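Local coordinates for uncharacterized protein (Pseudomonas aeruginosa UCBPP-PA14, PDB 3FD9), which acts as the antiactivator ExsD, which probably shuts down type III secretion genes by disrupting self-association and DNA binding of the transcriptional activator ExsA, at residues D101-P106 / A238-R243; Y108-S113 / E214-L219; S113-A118 / A184-A189. All coordinates share one frame; numbering follows the deposited sequence.

Interaction 1: residues D101-P106 / A238-R243; sequences DWVLLP and AWLHER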
ATOM      1  N   ASP A 101      11.965  10.936  12.743  1.00 27.31           N
ATOM      2  CA  ASP A 101      10.789  10.123  12.994  1.00 27.70           C
ATOM      3  C   ASP A 101      10.709   9.674  14.433  1.00 28.89           C
ATOM      4  O   ASP A 101       9.628   9.362  14.931  1.00 30.68           O
ATOM      5  CB  ASP A 101      10.798   8.901  12.090  1.00 28.31           C
ATOM      6  CG  ASP A 101      10.509   9.246  10.656  1.00 32.56           C
ATOM      7  OD1 ASP A 101       9.619  10.097  10.416  1.00 36.54           O
ATOM      8  OD2 ASP A 101      11.170   8.664   9.768  1.00 33.00           O
ATOM      9  N   TRP A 102      11.862   9.627  15.091  1.00 35.75           N
ATOM     10  CA  TRP A 102      11.939   9.118  16.445  1.00 34.55           C
ATOM     11  C   TRP A 102      12.071  10.225  17.477  1.00 35.83           C
ATOM     12  O   TRP A 102      11.782  10.021  18.645  1.00 38.61           O
ATOM     13  CB  TRP A 102      13.078   8.103  16.579  1.00 34.50           C
ATOM     14  CG  TRP A 102      12.605   6.678  16.420  1.00 35.77           C
ATOM     15  CD1 TRP A 102      11.997   5.902  17.373  1.00 37.56           C
ATOM     16  CD2 TRP A 102      12.685   5.868  15.242  1.00 27.86           C
ATOM     17  NE1 TRP A 102      11.696   4.664  16.855  1.00 33.67           N
ATOM     18  CE2 TRP A 102      12.106   4.619  15.551  1.00 28.53           C
ATOM     19  CE3 TRP A 102      13.189   6.077  13.956  1.00 34.78           C
ATOM     20  CZ2 TRP A 102      12.022   3.587  14.626  1.00 34.04           C
ATOM     21  CZ3 TRP A 102      13.100   5.048  13.036  1.00 37.50           C
ATOM     22  CH2 TRP A 102      12.523   3.819  13.376  1.00 39.52           C
ATOM     23  N   VAL A 103      12.496  11.403  17.054  1.00 32.61           N
ATOM     24  CA  VAL A 103      12.684  12.489  17.997  1.00 31.72           C
ATOM     25  C   VAL A 103      11.905  13.731  17.581  1.00 33.51           C
ATOM     26  O   VAL A 103      10.878  14.047  18.168  1.00 36.56           O
ATOM     27  CB  VAL A 103      14.176  12.846  18.162  1.00 32.25           C
ATOM     28  CG1 VAL A 103      14.348  13.931  19.204  1.00 30.59           C
ATOM     29  CG2 VAL A 103      14.963  11.629  18.558  1.00 29.96           C
ATOM     30  N   LEU A 104      12.387  14.426  16.560  1.00 26.58           N
ATOM     31  CA  LEU A 104      11.860  15.741  16.231  1.00 25.02           C
ATOM     32  C   LEU A 104      10.343  15.787  16.097  1.00 25.64           C
ATOM     33  O   LEU A 104       9.695  16.652  16.685  1.00 27.39           O
ATOM     34  CB  LEU A 104      12.525  16.291  14.978  1.00 24.12           C
ATOM     35  CG  LEU A 104      14.055  16.387  15.014  1.00 23.94           C
ATOM     36  CD1 LEU A 104      14.550  17.085  13.751  1.00 26.42           C
ATOM     37  CD2 LEU A 104      14.535  17.110  16.254  1.00 25.15           C
ATOM     38  N   LEU A 105       9.772  14.863  15.334  1.00 21.42           N
ATOM     39  CA  LEU A 105       8.326  14.858  15.126  1.00 20.55           C
ATOM     40  C   LEU A 105       7.515  14.507  16.384  1.00 21.82           C
ATOM     41  O   LEU A 105       6.555  15.202  16.720  1.00 23.06           O
ATOM     42  CB  LEU A 105       7.950  13.937  13.964  1.00 18.74           C
ATOM     43  CG  LEU A 105       8.314  14.440  12.576  1.00 17.66           C
ATOM     44  CD1 LEU A 105       7.639  13.583  11.539  1.00 19.05           C
ATOM     45  CD2 LEU A 105       7.916  15.901  12.389  1.00 24.26           C
ATOM     46  N   PRO A 106       7.884  13.421  17.078  1.00 29.71           N
ATOM     47  CA  PRO A 106       7.216  13.132  18.356  1.00 30.72           C
ATOM     48  C   PRO A 106       7.362  14.288  19.344  1.00 32.61           C
ATOM     49  O   PRO A 106       6.383  14.751  19.933  1.00 33.97           O
ATOM     50  CB  PRO A 106       7.977  11.916  18.878  1.00 29.87           C
ATOM     51  CG  PRO A 106       8.483  11.237  17.632  1.00 29.93           C
ATOM     52  CD  PRO A 106       8.835  12.364  16.696  1.00 29.30           C
ATOM     53  N   ALA A 238      16.037   8.863  28.065  1.00 29.51           N
ATOM     54  CA  ALA A 238      15.340   9.084  29.330  1.00 30.78           C
ATOM     55  C   ALA A 238      14.336  10.224  29.235  1.00 32.11           C
ATOM     56  O   ALA A 238      13.246  10.144  29.790  1.00 33.68           O
ATOM     57  CB  ALA A 238      16.338   9.364  30.430  1.00 38.71           C
ATOM     58  N   TRP A 239      14.717  11.292  28.543  1.00 29.93           N
ATOM     59  CA  TRP A 239      13.853  12.457  28.416  1.00 28.90           C
ATOM     60  C   TRP A 239      12.570  12.076  27.697  1.00 28.95           C
ATOM     61  O   TRP A 239      11.476  12.405  28.145  1.00 29.46           O
ATOM     62  CB  TRP A 239      14.560  13.567  27.648  1.00 27.53           C
ATOM     63  CG  TRP A 239      13.889  14.889  27.759  1.00 32.65           C
ATOM     64  CD1 TRP A 239      14.093  15.824  28.723  1.00 33.56           C
ATOM     65  CD2 TRP A 239      12.915  15.441  26.864  1.00 32.20           C
ATOM     66  NE1 TRP A 239      13.300  16.921  28.496  1.00 29.98           N
ATOM     67  CE2 TRP A 239      12.569  16.713  27.358  1.00 32.77           C
ATOM     68  CE3 TRP A 239      12.297  14.983  25.696  1.00 28.40           C
ATOM     69  CZ2 TRP A 239      11.635  17.529  26.733  1.00 33.09           C
ATOM     70  CZ3 TRP A 239      11.367  15.798  25.075  1.00 31.12           C
ATOM     71  CH2 TRP A 239      11.047  17.056  25.595  1.00 30.28           C
ATOM     72  N   LEU A 240      12.715  11.374  26.577  1.00 32.97           N
ATOM     73  CA  LEU A 240      11.576  10.995  25.756  1.00 32.62           C
ATOM     74  C   LEU A 240      10.705  10.040  26.532  1.00 32.88           C
ATOM     75  O   LEU A 240       9.482  10.156  26.543  1.00 34.61           O
ATOM     76  CB  LEU A 240      12.046  10.313  24.474  1.00 31.79           C
ATOM     77  CG  LEU A 240      12.867  11.154  23.501  1.00 33.05           C
ATOM     78  CD1 LEU A 240      13.369  10.291  22.347  1.00 35.69           C
ATOM     79  CD2 LEU A 240      12.038  12.307  22.991  1.00 35.99           C
ATOM     80  N   HIS A 241      11.354   9.084  27.178  1.00 31.86           N
ATOM     81  CA  HIS A 241      10.660   8.060  27.942  1.00 32.03           C
ATOM     82  C   HIS A 241       9.769   8.644  29.042  1.00 33.27           C
ATOM     83  O   HIS A 241       8.601   8.302  29.145  1.00 34.82           O
ATOM     84  CB  HIS A 241      11.671   7.087  28.540  1.00 33.19           C
ATOM     85  CG  HIS A 241      11.056   5.819  29.035  1.00 33.94           C
ATOM     86  ND1 HIS A 241      11.325   5.299  30.282  1.00 34.46           N
ATOM     87  CD2 HIS A 241      10.171   4.974  28.455  1.00 35.34           C
ATOM     88  CE1 HIS A 241      10.636   4.184  30.447  1.00 37.78           C
ATOM     89  NE2 HIS A 241       9.928   3.964  29.354  1.00 34.65           N
ATOM     90  N   GLU A 242      10.319   9.532  29.856  1.00 41.88           N
ATOM     91  CA  GLU A 242       9.562  10.130  30.948  1.00 44.27           C
ATOM     92  C   GLU A 242       8.359  10.918  30.465  1.00 44.45           C
ATOM     93  O   GLU A 242       7.576  11.431  31.266  1.00 46.57           O
ATOM     94  CB  GLU A 242      10.465  11.029  31.785  1.00 44.47           C
ATOM     95  CG  GLU A 242      11.234  10.275  32.864  1.00 49.60           C
ATOM     96  CD  GLU A 242      12.533  10.953  33.235  1.00 56.53           C
ATOM     97  OE1 GLU A 242      12.549  12.203  33.337  1.00 57.43           O
ATOM     98  OE2 GLU A 242      13.536  10.230  33.426  1.00 56.21           O
ATOM     99  N   ARG A 243       8.216  11.006  29.149  1.00 29.72           N
ATOM    100  CA  ARG A 243       7.139  11.766  28.540  1.00 30.58           C
ATOM    101  C   ARG A 243       6.383  10.886  27.554  1.00 32.45           C
ATOM    102  O   ARG A 243       5.579  11.361  26.741  1.00 26.66           O
ATOM    103  CB  ARG A 243       7.699  13.010  27.855  1.00 28.65           C
ATOM    104  CG  ARG A 243       7.692  14.225  28.730  1.00 34.09           C
ATOM    105  CD  ARG A 243       8.711  15.252  28.277  1.00 28.91           C
ATOM    106  NE  ARG A 243       9.987  15.092  28.962  1.00 31.87           N
ATOM    107  CZ  ARG A 243      10.421  15.888  29.932  1.00 30.99           C
ATOM    108  NH1 ARG A 243       9.686  16.917  30.338  1.00 32.94           N
ATOM    109  NH2 ARG A 243      11.596  15.655  30.500  1.00 32.41           N
TER
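Leu240, the residue that reaches across to Trp102 and Val103, also sets its CD2 in plane at the edge of the Trp239 indole, while Arg243 takes one face of that ring. The guanidinium lies over the indole, with NE 3.4 Å above the ring plane and over its centre; in turn Trp239 CE2 covers one face of the guanidinium, offset toward its rim. At the guanidinium's own edge, nearly in its plane, sits the backbone O of Trp239, and Arg243 NE donates to this Trp239 O at 3.2 Å with a near-straight N-H...O angle of 168°. The arginine, in the loop just after the helix, is thereby folded back against the final turn of helix 232-241. Trp239 also meets Trp110 edge-to-face, which ties the same indole to helix 96-115.

The contact is buried packing between helices 96-115 and 232-241, whose backbones come nearest at Val103 and Leu240. Here helix 96-115 is irregular: a wider pi-type turn spans 101-104, and the helix is kinked at Pro106, whose N makes no bond to the preceding turn. Leu240 points at this distorted region. With CG anti to its own carbonyl carbon (chi1 -64°), it brings CD1 to 4.0 Å from Trp102 O and to 4.3 Å from Val103 CG2. The Trp102 indole leads away, toward Leu62 and helix 52-60, and Asp101 OD2 forms a salt bridge with Arg31 of the second subunit.

Interaction 2: residues Y108-S113 / E214-L219; sequences YGWWES and EVLECL
Trp110 and Trp111, adjacent on helix 96-115, present two differently turned indoles to Val215 and Leu216 in the 3-10 turn that leads into helix 217-223. The contact is apolar packing of a helix against a helix start, with Leu216 at the N-cap position. Both tryptophans hold CG anti to the backbone N (chi1 179° in each), yet their successive places on the helix send the rings off in different directions.

Leu216 divides its two methyls between them. CD2 lies near the plane of the Trp110 ring at its edge, 4.0 Å from Trp110 CZ3, and the leucine and this indole run antiparallel past one another. CD1 goes to the second indole, 4.0 Å from Trp111 CD1. Here the leucine stands roughly perpendicular to the Trp111 side chain, and the methyl comes in obliquely to the ring.

Val215 adds a second methyl on the pyrrole side of Trp111. Its CG1 is tucked in between the two backbone branches (chi1 75°) and meets the indole at its edge and in plane, 3.7 Å from Trp111 CD1. Trp111 CE3 sits over one face of the Tyr108 ring, toward its rim, 3.7 Å above the plane, while Tyr108 OH lies at the edge of the indole, in its plane. Trp190 stacks edge-to-face with Trp111, and Trp239 packs on Leu216, extending this aromatic cluster. One turn beyond Gly109, Ser113 grips the Gly109 carbonyl twice: its backbone N and its OG reach Gly109 O from opposite faces of the carbonyl plane, the OG at 3.1 Å.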
ATOM      1  N   TYR A 108       7.904  17.377  18.833  1.00 28.68           N
ATOM      2  CA  TYR A 108       7.171  18.574  18.436  1.00 29.26           C
ATOM      3  C   TYR A 108       5.688  18.421  18.702  1.00 29.57           C
ATOM      4  O   TYR A 108       5.020  19.372  19.067  1.00 27.92           O
ATOM      5  CB  TYR A 108       7.398  18.909  16.963  1.00 27.68           C
ATOM      6  CG  TYR A 108       6.759  20.216  16.568  1.00 29.96           C
ATOM      7  CD1 TYR A 108       7.501  21.396  16.536  1.00 32.72           C
ATOM      8  CD2 TYR A 108       5.408  20.282  16.259  1.00 27.73           C
ATOM      9  CE1 TYR A 108       6.917  22.604  16.185  1.00 26.57           C
ATOM     10  CE2 TYR A 108       4.816  21.479  15.912  1.00 28.92           C
ATOM     11  CZ  TYR A 108       5.575  22.636  15.876  1.00 28.55           C
ATOM     12  OH  TYR A 108       4.986  23.824  15.521  1.00 34.12           O
ATOM     13  N   GLY A 109       5.171  17.216  18.507  1.00 27.79           N
ATOM     14  CA  GLY A 109       3.781  16.948  18.825  1.00 28.75           C
ATOM     15  C   GLY A 109       3.542  17.130  20.308  1.00 30.88           C
ATOM     16  O   GLY A 109       2.528  17.680  20.728  1.00 34.80           O
ATOM     17  N   TRP A 110       4.492  16.663  21.104  1.00 36.85           N
ATOM     18  CA  TRP A 110       4.428  16.832  22.546  1.00 36.66           C
ATOM     19  C   TRP A 110       4.519  18.315  22.922  1.00 36.94           C
ATOM     20  O   TRP A 110       3.649  18.835  23.608  1.00 38.57           O
ATOM     21  CB  TRP A 110       5.531  16.024  23.225  1.00 36.04           C
ATOM     22  CG  TRP A 110       5.534  16.166  24.694  1.00 37.93           C
ATOM     23  CD1 TRP A 110       4.852  15.400  25.596  1.00 37.88           C
ATOM     24  CD2 TRP A 110       6.245  17.147  25.455  1.00 36.51           C
ATOM     25  NE1 TRP A 110       5.099  15.844  26.873  1.00 38.99           N
ATOM     26  CE2 TRP A 110       5.952  16.917  26.811  1.00 36.36           C
ATOM     27  CE3 TRP A 110       7.102  18.195  25.122  1.00 36.42           C
ATOM     28  CZ2 TRP A 110       6.486  17.694  27.829  1.00 37.99           C
ATOM     29  CZ3 TRP A 110       7.633  18.969  26.135  1.00 39.35           C
ATOM     30  CH2 TRP A 110       7.319  18.718  27.472  1.00 42.39           C
ATOM     31  N   TRP A 111       5.564  18.995  22.465  1.00 33.44           N
ATOM     32  CA  TRP A 111       5.692  20.425  22.703  1.00 34.37           C
ATOM     33  C   TRP A 111       4.380  21.124  22.386  1.00 37.07           C
ATOM     34  O   TRP A 111       3.791  21.789  23.228  1.00 40.97           O
ATOM     35  CB  TRP A 111       6.806  21.014  21.846  1.00 33.07           C
ATOM     36  CG  TRP A 111       6.985  22.487  22.015  1.00 32.77           C
ATOM     37  CD1 TRP A 111       7.461  23.129  23.118  1.00 36.73           C
ATOM     38  CD2 TRP A 111       6.701  23.508  21.051  1.00 35.27           C
ATOM     39  NE1 TRP A 111       7.492  24.486  22.905  1.00 37.16           N
ATOM     40  CE2 TRP A 111       7.030  24.744  21.643  1.00 37.78           C
ATOM     41  CE3 TRP A 111       6.202  23.498  19.745  1.00 35.25           C
ATOM     42  CZ2 TRP A 111       6.874  25.955  20.977  1.00 39.66           C
ATOM     43  CZ3 TRP A 111       6.051  24.698  19.084  1.00 36.34           C
ATOM     44  CH2 TRP A 111       6.385  25.911  19.699  1.00 40.00           C
ATOM     45  N   GLU A 112       3.919  20.954  21.160  1.00 43.94           N
ATOM     46  CA  GLU A 112       2.657  21.521  20.717  1.00 44.18           C
ATOM     47  C   GLU A 112       1.534  21.401  21.758  1.00 45.81           C
ATOM     48  O   GLU A 112       0.763  22.340  21.953  1.00 47.82           O
ATOM     49  CB  GLU A 112       2.242  20.816  19.435  1.00 42.65           C
ATOM     50  CG  GLU A 112       1.221  21.537  18.621  1.00 45.43           C
ATOM     51  CD  GLU A 112       0.784  20.712  17.446  1.00 47.72           C
ATOM     52  OE1 GLU A 112       0.508  19.504  17.635  1.00 51.35           O
ATOM     53  OE2 GLU A 112       0.727  21.269  16.331  1.00 48.44           O
ATOM     54  N   SER A 113       1.445  20.242  22.410  1.00 44.73           N
ATOM     55  CA  SER A 113       0.391  19.960  23.384  1.00 46.22           C
ATOM     56  C   SER A 113       0.472  20.845  24.613  1.00 47.98           C
ATOM     57  O   SER A 113      -0.552  21.144  25.218  1.00 51.33           O
ATOM     58  CB  SER A 113       0.443  18.501  23.839  1.00 45.96           C
ATOM     59  OG  SER A 113       0.159  17.612  22.776  1.00 49.91           O
ATOM     60  N   GLU A 214      12.614  27.142  25.606  1.00 73.51           N
ATOM     61  CA  GLU A 214      13.390  26.885  26.815  1.00 75.27           C
ATOM     62  C   GLU A 214      13.000  25.553  27.442  1.00 72.88           C
ATOM     63  O   GLU A 214      13.819  24.883  28.068  1.00 73.22           O
ATOM     64  CB  GLU A 214      13.224  28.029  27.821  1.00 78.46           C
ATOM     65  CG  GLU A 214      14.470  28.322  28.665  1.00 88.51           C
ATOM     66  CD  GLU A 214      14.612  27.410  29.884  1.00101.99           C
ATOM     67  OE1 GLU A 214      13.675  27.363  30.714  1.00105.70           O
ATOM     68  OE2 GLU A 214      15.671  26.753  30.025  1.00103.26           O
ATOM     69  N   VAL A 215      11.745  25.169  27.253  1.00 42.54           N
ATOM     70  CA  VAL A 215      11.210  23.950  27.846  1.00 39.32           C
ATOM     71  C   VAL A 215      11.762  22.679  27.190  1.00 37.44           C
ATOM     72  O   VAL A 215      11.459  21.567  27.610  1.00 38.07           O
ATOM     73  CB  VAL A 215       9.678  23.932  27.748  1.00 39.92           C
ATOM     74  CG1 VAL A 215       9.241  23.627  26.317  1.00 36.36           C
ATOM     75  CG2 VAL A 215       9.082  22.919  28.734  1.00 42.52           C
ATOM     76  N   LEU A 216      12.572  22.844  26.153  1.00 38.20           N
ATOM     77  CA  LEU A 216      13.121  21.697  25.444  1.00 34.53           C
ATOM     78  C   LEU A 216      14.629  21.639  25.618  1.00 34.21           C
ATOM     79  O   LEU A 216      15.297  20.798  25.019  1.00 31.10           O
ATOM     80  CB  LEU A 216      12.759  21.753  23.950  1.00 33.82           C
ATOM     81  CG  LEU A 216      11.279  21.691  23.565  1.00 39.51           C
ATOM     82  CD1 LEU A 216      11.109  21.905  22.078  1.00 31.58           C
ATOM     83  CD2 LEU A 216      10.668  20.383  23.971  1.00 32.04           C
ATOM     84  N   GLU A 217      15.157  22.528  26.451  1.00 46.45           N
ATOM     85  CA  GLU A 217      16.594  22.618  26.670  1.00 49.13           C
ATOM     86  C   GLU A 217      17.248  21.321  27.149  1.00 47.17           C
ATOM     87  O   GLU A 217      18.269  20.909  26.608  1.00 45.18           O
ATOM     88  CB  GLU A 217      16.913  23.751  27.649  1.00 53.52           C
ATOM     89  CG  GLU A 217      16.713  25.152  27.072  1.00 67.07           C
ATOM     90  CD  GLU A 217      17.621  25.440  25.880  1.00 78.99           C
ATOM     91  OE1 GLU A 217      18.512  24.608  25.590  1.00 80.98           O
ATOM     92  OE2 GLU A 217      17.443  26.501  25.235  1.00 83.33           O
ATOM     93  N   CYS A 218      16.677  20.680  28.161  1.00 58.65           N
ATOM     94  CA  CYS A 218      17.304  19.479  28.710  1.00 59.01           C
ATOM     95  C   CYS A 218      17.250  18.296  27.743  1.00 54.56           C
ATOM     96  O   CYS A 218      17.994  17.333  27.892  1.00 54.47           O
ATOM     97  CB  CYS A 218      16.751  19.122  30.100  1.00 62.66           C
ATOM     98  SG  CYS A 218      15.110  19.768  30.451  1.00 73.57           S
ATOM     99  N   LEU A 219      16.374  18.375  26.750  1.00 31.15           N
ATOM    100  CA  LEU A 219      16.432  17.444  25.626  1.00 28.62           C
ATOM    101  C   LEU A 219      17.504  17.862  24.620  1.00 28.11           C
ATOM    102  O   LEU A 219      18.264  17.027  24.128  1.00 27.24           O
ATOM    103  CB  LEU A 219      15.097  17.370  24.899  1.00 28.76           C
ATOM    104  CG  LEU A 219      15.228  16.669  23.545  1.00 34.79           C
ATOM    105  CD1 LEU A 219      15.627  15.215  23.763  1.00 32.91           C
ATOM    106  CD2 LEU A 219      13.952  16.775  22.713  1.00 31.66           C
TER

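Interaction 3: residues S113-A118 / A184-A189; sequences SLLDQA and ALAKSA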
ATOM      1  N   SER A 113       1.445  20.242  22.410  1.00 44.73           N
ATOM      2  CA  SER A 113       0.391  19.960  23.384  1.00 46.22           C
ATOM      3  C   SER A 113       0.472  20.845  24.613  1.00 47.98           C
ATOM      4  O   SER A 113      -0.552  21.144  25.218  1.00 51.33           O
ATOM      5  CB  SER A 113       0.443  18.501  23.839  1.00 45.96           C
ATOM      6  OG  SER A 113       0.159  17.612  22.776  1.00 49.91           O
ATOM      7  N   LEU A 114       1.681  21.236  25.007  1.00 42.04           N
ATOM      8  CA  LEU A 114       1.829  22.153  26.131  1.00 43.89           C
ATOM      9  C   LEU A 114       1.072  23.440  25.844  1.00 45.95           C
ATOM     10  O   LEU A 114       0.305  23.914  26.675  1.00 47.07           O
ATOM     11  CB  LEU A 114       3.294  22.490  26.385  1.00 44.37           C
ATOM     12  CG  LEU A 114       4.257  21.387  26.808  1.00 45.53           C
ATOM     13  CD1 LEU A 114       5.619  22.010  27.067  1.00 42.83           C
ATOM     14  CD2 LEU A 114       3.746  20.660  28.051  1.00 48.38           C
ATOM     15  N   LEU A 115       1.294  23.994  24.657  1.00 64.29           N
ATOM     16  CA  LEU A 115       0.706  25.269  24.264  1.00 66.63           C
ATOM     17  C   LEU A 115      -0.820  25.232  24.259  1.00 66.95           C
ATOM     18  O   LEU A 115      -1.478  26.265  24.383  1.00 70.79           O
ATOM     19  CB  LEU A 115       1.224  25.683  22.887  1.00 66.89           C
ATOM     20  CG  LEU A 115       2.742  25.603  22.695  1.00 70.49           C
ATOM     21  CD1 LEU A 115       3.152  26.229  21.368  1.00 73.22           C
ATOM     22  CD2 LEU A 115       3.469  26.274  23.850  1.00 71.78           C
ATOM     23  N   ASP A 116      -1.368  24.033  24.107  1.00 48.78           N
ATOM     24  CA  ASP A 116      -2.805  23.807  24.129  1.00 49.99           C
ATOM     25  C   ASP A 116      -3.027  22.308  24.023  1.00 49.63           C
ATOM     26  O   ASP A 116      -2.696  21.687  23.012  1.00 50.11           O
ATOM     27  CB  ASP A 116      -3.498  24.532  22.974  1.00 51.26           C
ATOM     28  CG  ASP A 116      -5.019  24.359  22.996  1.00 57.10           C
ATOM     29  OD1 ASP A 116      -5.514  23.395  23.628  1.00 60.63           O
ATOM     30  OD2 ASP A 116      -5.722  25.189  22.378  1.00 59.04           O
ATOM     31  N   GLN A 117      -3.581  21.731  25.080  1.00 54.70           N
ATOM     32  CA  GLN A 117      -3.680  20.286  25.221  1.00 54.16           C
ATOM     33  C   GLN A 117      -4.812  19.706  24.381  1.00 53.48           C
ATOM     34  O   GLN A 117      -4.890  18.497  24.183  1.00 52.33           O
ATOM     35  CB  GLN A 117      -3.878  19.936  26.703  1.00 57.39           C
ATOM     36  CG  GLN A 117      -3.903  18.445  27.023  1.00 63.66           C
ATOM     37  CD  GLN A 117      -2.527  17.787  26.936  1.00 70.46           C
ATOM     38  OE1 GLN A 117      -2.416  16.605  26.620  1.00 74.61           O
ATOM     39  NE2 GLN A 117      -1.476  18.553  27.220  1.00 69.89           N
ATOM     40  N   ALA A 118      -5.688  20.569  23.883  1.00 64.50           N
ATOM     41  CA  ALA A 118      -6.840  20.112  23.112  1.00 64.42           C
ATOM     42  C   ALA A 118      -6.460  19.792  21.672  1.00 61.48           C
ATOM     43  O   ALA A 118      -7.207  19.121  20.957  1.00 62.24           O
ATOM     44  CB  ALA A 118      -7.946  21.155  23.148  1.00 66.75           C
ATOM     45  N   ALA A 184      -0.415  29.469  14.541  1.00 53.91           N
ATOM     46  CA  ALA A 184       0.174  30.805  14.559  1.00 54.81           C
ATOM     47  C   ALA A 184       1.005  31.078  15.818  1.00 54.99           C
ATOM     48  O   ALA A 184       2.108  31.616  15.731  1.00 53.93           O
ATOM     49  CB  ALA A 184      -0.907  31.873  14.376  1.00 56.24           C
ATOM     50  N   LEU A 185       0.476  30.705  16.981  1.00 46.78           N
ATOM     51  CA  LEU A 185       1.189  30.890  18.242  1.00 46.91           C
ATOM     52  C   LEU A 185       2.378  29.951  18.288  1.00 45.58           C
ATOM     53  O   LEU A 185       3.472  30.335  18.707  1.00 44.21           O
ATOM     54  CB  LEU A 185       0.271  30.597  19.427  1.00 46.85           C
ATOM     55  CG  LEU A 185      -1.175  31.050  19.253  1.00 48.58           C
ATOM     56  CD1 LEU A 185      -2.051  30.525  20.388  1.00 48.41           C
ATOM     57  CD2 LEU A 185      -1.241  32.568  19.147  1.00 51.12           C
ATOM     58  N   ALA A 186       2.144  28.714  17.859  1.00 50.93           N
ATOM     59  CA  ALA A 186       3.184  27.699  17.828  1.00 51.52           C
ATOM     60  C   ALA A 186       4.348  28.152  16.958  1.00 52.17           C
ATOM     61  O   ALA A 186       5.509  27.922  17.291  1.00 52.80           O
ATOM     62  CB  ALA A 186       2.626  26.385  17.326  1.00 51.67           C
ATOM     63  N   LYS A 187       4.035  28.795  15.840  1.00 61.14           N
ATOM     64  CA  LYS A 187       5.074  29.360  14.993  1.00 61.84           C
ATOM     65  C   LYS A 187       5.821  30.460  15.745  1.00 61.80           C
ATOM     66  O   LYS A 187       7.046  30.513  15.727  1.00 60.33           O
ATOM     67  CB  LYS A 187       4.485  29.903  13.692  1.00 61.90           C
ATOM     68  CG  LYS A 187       5.521  30.594  12.819  1.00 69.42           C
ATOM     69  CD  LYS A 187       5.049  30.803  11.387  1.00 76.62           C
ATOM     70  CE  LYS A 187       6.157  31.441  10.549  1.00 80.94           C
ATOM     71  NZ  LYS A 187       5.771  31.641   9.123  1.00 83.89           N
ATOM     72  N   SER A 188       5.080  31.327  16.421  1.00 63.93           N
ATOM     73  CA  SER A 188       5.689  32.419  17.166  1.00 65.62           C
ATOM     74  C   SER A 188       6.615  31.923  18.271  1.00 64.90           C
ATOM     75  O   SER A 188       7.607  32.580  18.596  1.00 67.40           O
ATOM     76  CB  SER A 188       4.613  33.327  17.765  1.00 67.63           C
ATOM     77  OG  SER A 188       3.917  34.030  16.751  1.00 72.51           O
ATOM     78  N   ALA A 189       6.290  30.767  18.845  1.00 51.53           N
ATOM     79  CA  ALA A 189       7.002  30.266  20.021  1.00 48.87           C
ATOM     80  C   ALA A 189       8.279  29.508  19.665  1.00 48.24           C
ATOM     81  O   ALA A 189       9.110  29.234  20.533  1.00 49.35           O
ATOM     82  CB  ALA A 189       6.094  29.397  20.851  1.00 47.38           C
TER
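Leu115 of helix 96-115 lays a single methyl against Ala186 and Ala189 of helix 157-189, the returning arm of a long helical hairpin whose outgoing arm is helix 119-147. The leucine's CA-CB bond is directed at the facing helix, and CG anti to the carbonyl carbon (chi1 -49°) carries CD1 onto it. CD1 does the touching: it lies 3.8 Å from Ala186 CA and 4.1 Å from Ala186 CB, against the helix backbone itself, which the small alanine leaves accessible. Ala189, one turn onward, adds its CB at 4.4 Å from the same Leu115 CD1, a looser approach nearer the surface.

Just after the leucine, the chain turns from one helix into the next. Asp116, with CG anti to its backbone N (chi1 -178°), reaches forward with its carboxylate to close an Asx turn, a capping bond ahead of helix 119-147. Its OD1 accepts from Ala118 N at 2.8 Å, on the anti side and 29° out of the carboxylate plane. On the facing helix, Ser188 turns its hydroxyl back along its own helix, so that OG donates to Ala184 O at 3.2 Å.

All three contacts use helix 96-115, taken in order from its kinked middle to its end. Interaction 1 is buried, its centre about 12 Å from the centre of the chain; the centres of interactions 2 and 3, about 17 and 19 Å out, are only partly buried. Interactions 1 and 2 join the helix to the consecutive helices 232-241 and 217-223, merge where Trp239 packs on Leu219 and Arg243 on Trp110, and touch the second subunit. Interaction 3 joins it to the hairpin arm. All lack polar bonds between their segments, but interaction 1 sets a leucine methyl against a backbone carbonyl and a valine, interaction 2 uses large aromatic rings, and interaction 3 sets leucine on alanine. Trp111 bridges the last two.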